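Local structure of NAD-dependent epimerase/dehydratase (Methanobrevibacter ruminantium, 6DNT) at residues A[190-193]-A[197-200]. The protein probably interconverts UDP-N-acetylglucosamine and its 4-epimer with the help of NAD, and binds the bacterial cell-wall intermediate UDP-N-acetylmuramic acid. Sequence-based numbering, arbitrary orientation.
Sequences SFHE and LDYV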
ATOM      1  N   SER A 190      -4.705   9.104  -1.028  1.00 10.87           N
ATOM      2  CA  SER A 190      -5.211   9.530   0.268  1.00 11.11           C
ATOM      3  C   SER A 190      -4.801  10.961   0.617  1.00 10.63           C
ATOM      4  O   SER A 190      -5.550  11.672   1.301  1.00 11.24           O
ATOM      5  CB  SER A 190      -4.792   8.562   1.374  1.00 10.83           C
ATOM      6  OG  SER A 190      -3.448   8.731   1.792  1.00 11.17           O
ATOM      7  N   PHE A 191      -3.619  11.376   0.178  1.00 10.29           N
ATOM      8  CA  PHE A 191      -3.149  12.749   0.419  1.00 10.44           C
ATOM      9  C   PHE A 191      -3.900  13.762  -0.454  1.00 11.11           C
ATOM     10  O   PHE A 191      -4.106  14.899  -0.029  1.00 11.76           O
ATOM     11  CB  PHE A 191      -1.630  12.853   0.237  1.00 10.08           C
ATOM     12  CG  PHE A 191      -0.839  12.532   1.475  1.00  9.96           C
ATOM     13  CD1 PHE A 191      -1.121  11.406   2.234  1.00  9.74           C
ATOM     14  CD2 PHE A 191       0.200  13.360   1.882  1.00  9.74           C
ATOM     15  CE1 PHE A 191      -0.387  11.116   3.378  1.00  9.78           C
ATOM     16  CE2 PHE A 191       0.925  13.083   3.032  1.00 10.13           C
ATOM     17  CZ  PHE A 191       0.633  11.951   3.776  1.00 10.06           C
ATOM     18  N   HIS A 192      -4.301  13.351  -1.658  1.00 11.79           N
ATOM     19  CA  HIS A 192      -5.160  14.186  -2.490  1.00 13.25           C
ATOM     20  C   HIS A 192      -6.498  14.416  -1.791  1.00 13.54           C
ATOM     21  O   HIS A 192      -6.962  15.552  -1.671  1.00 13.54           O
ATOM     22  CB  HIS A 192      -5.346  13.581  -3.874  1.00 14.48           C
ATOM     23  CG  HIS A 192      -6.227  14.401  -4.761  1.00 16.27           C
ATOM     24  ND1 HIS A 192      -5.787  15.539  -5.397  1.00 18.05           N
ATOM     25  CD2 HIS A 192      -7.524  14.252  -5.108  1.00 17.30           C
ATOM     26  CE1 HIS A 192      -6.779  16.062  -6.097  1.00 17.67           C
ATOM     27  NE2 HIS A 192      -7.843  15.298  -5.939  1.00 18.44           N
ATOM     28  N   GLU A 193      -7.085  13.346  -1.271  1.00 13.82           N
ATOM     29  CA  GLU A 193      -8.384  13.457  -0.600  1.00 14.98           C
ATOM     30  C   GLU A 193      -8.282  14.201   0.723  1.00 14.68           C
ATOM     31  O   GLU A 193      -9.160  15.016   1.027  1.00 15.76           O
ATOM     32  CB  GLU A 193      -9.029  12.082  -0.385  1.00 16.52           C
ATOM     33  CG  GLU A 193      -9.285  11.283  -1.657  1.00 18.66           C
ATOM     34  CD  GLU A 193     -10.065  12.044  -2.719  1.00 20.94           C
ATOM     35  OE1 GLU A 193     -11.007  12.766  -2.360  1.00 22.58           O
ATOM     36  OE2 GLU A 193      -9.737  11.923  -3.919  1.00 24.54           O
ATOM     37  N   LEU A 197      -3.419  17.522  -2.023  1.00 13.68           N
ATOM     38  CA  LEU A 197      -2.149  17.432  -2.734  1.00 13.92           C
ATOM     39  C   LEU A 197      -2.376  16.869  -4.132  1.00 13.77           C
ATOM     40  O   LEU A 197      -2.951  15.807  -4.282  1.00 13.87           O
ATOM     41  CB  LEU A 197      -1.166  16.550  -1.967  1.00 14.13           C
ATOM     42  CG  LEU A 197       0.228  16.355  -2.579  1.00 14.60           C
ATOM     43  CD1 LEU A 197       0.965  17.684  -2.658  1.00 15.19           C
ATOM     44  CD2 LEU A 197       1.037  15.358  -1.756  1.00 14.85           C
ATOM     45  N   ASP A 198      -1.927  17.589  -5.152  1.00 13.44           N
ATOM     46  CA  ASP A 198      -2.064  17.140  -6.525  1.00 14.24           C
ATOM     47  C   ASP A 198      -0.860  16.294  -6.916  1.00 13.14           C
ATOM     48  O   ASP A 198       0.254  16.550  -6.476  1.00 12.25           O
ATOM     49  CB  ASP A 198      -2.211  18.346  -7.451  1.00 16.03           C
ATOM     50  CG  ASP A 198      -3.570  19.031  -7.297  1.00 18.20           C
ATOM     51  OD1 ASP A 198      -4.520  18.413  -6.757  1.00 20.01           O
ATOM     52  OD2 ASP A 198      -3.671  20.201  -7.707  1.00 22.05           O
ATOM     53  N   TYR A 199      -1.099  15.282  -7.734  1.00 12.57           N
ATOM     54  CA  TYR A 199      -0.054  14.318  -8.059  1.00 12.44           C
ATOM     55  C   TYR A 199      -0.344  13.598  -9.358  1.00 12.33           C
ATOM     56  O   TYR A 199      -1.495  13.481  -9.768  1.00 12.25           O
ATOM     57  CB  TYR A 199       0.088  13.268  -6.941  1.00 12.46           C
ATOM     58  CG  TYR A 199      -1.039  12.251  -6.967  1.00 13.25           C
ATOM     59  CD1 TYR A 199      -2.248  12.529  -6.374  1.00 13.96           C
ATOM     60  CD2 TYR A 199      -0.906  11.038  -7.643  1.00 13.83           C
ATOM     61  CE1 TYR A 199      -3.300  11.626  -6.417  1.00 14.91           C
ATOM     62  CE2 TYR A 199      -1.949  10.139  -7.709  1.00 14.56           C
ATOM     63  CZ  TYR A 199      -3.142  10.429  -7.082  1.00 15.23           C
ATOM     64  OH  TYR A 199      -4.190   9.526  -7.119  1.00 17.59           O
ATOM     65  N   VAL A 200       0.717  13.100  -9.984  1.00 12.25           N
ATOM     66  CA  VAL A 200       0.597  12.064 -10.997  1.00 12.60           C
ATOM     67  C   VAL A 200       1.553  10.948 -10.603  1.00 12.19           C
ATOM     68  O   VAL A 200       2.705  11.213 -10.269  1.00 13.33           O
ATOM     69  CB  VAL A 200       0.927  12.560 -12.413  1.00 13.15           C
ATOM     70  CG1 VAL A 200       1.120  11.383 -13.362  1.00 13.40           C
ATOM     71  CG2 VAL A 200      -0.168  13.483 -12.950  1.00 14.09           C
TER
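The imidazole ND1 of H192 donates to L197 O at 3.1 Å, with 145° at the hydrogen; the acceptor lies in the ring plane, whereas the donor sits well above the plane of the carbonyl it meets. CG of H192 stands anti to the backbone N (chi1 180°) and beside the carbonyl carbon, a setting that brings ND1 to L197 O. The same oxygen takes a CA-H...O contact from H192 CA at 3.3 Å. D198 OD1 also comes up to the ring edge, 3.3 Å from H192 CE1, and the ring and carboxylate planes are 35° apart; this acidic neighbour may favour a protonated imidazole. On the backbone, L197 N makes a weak but nearly straight bond to F191 O (3.4 Å).

These bonds span the short connection from helix 176-195 into strand 199-208. That strand runs parallel to strand 147-153, and the helix lies between the two in the chain, a beta-alpha-beta connection of the Rossmann-type NAD-binding fold. With an alanine here instead of H192, L197 O would probably lose its imidazole donor and D198 OD1 the ring edge it faces.

H192 CB lies at the edge of the Y199 ring, 3.8 Å from CE1, while F191 CB meets L197 CD2 at 4.2 Å. Beyond CB, the F191 ring leads away to pack on L134, F137 and I138 of helix 122-142.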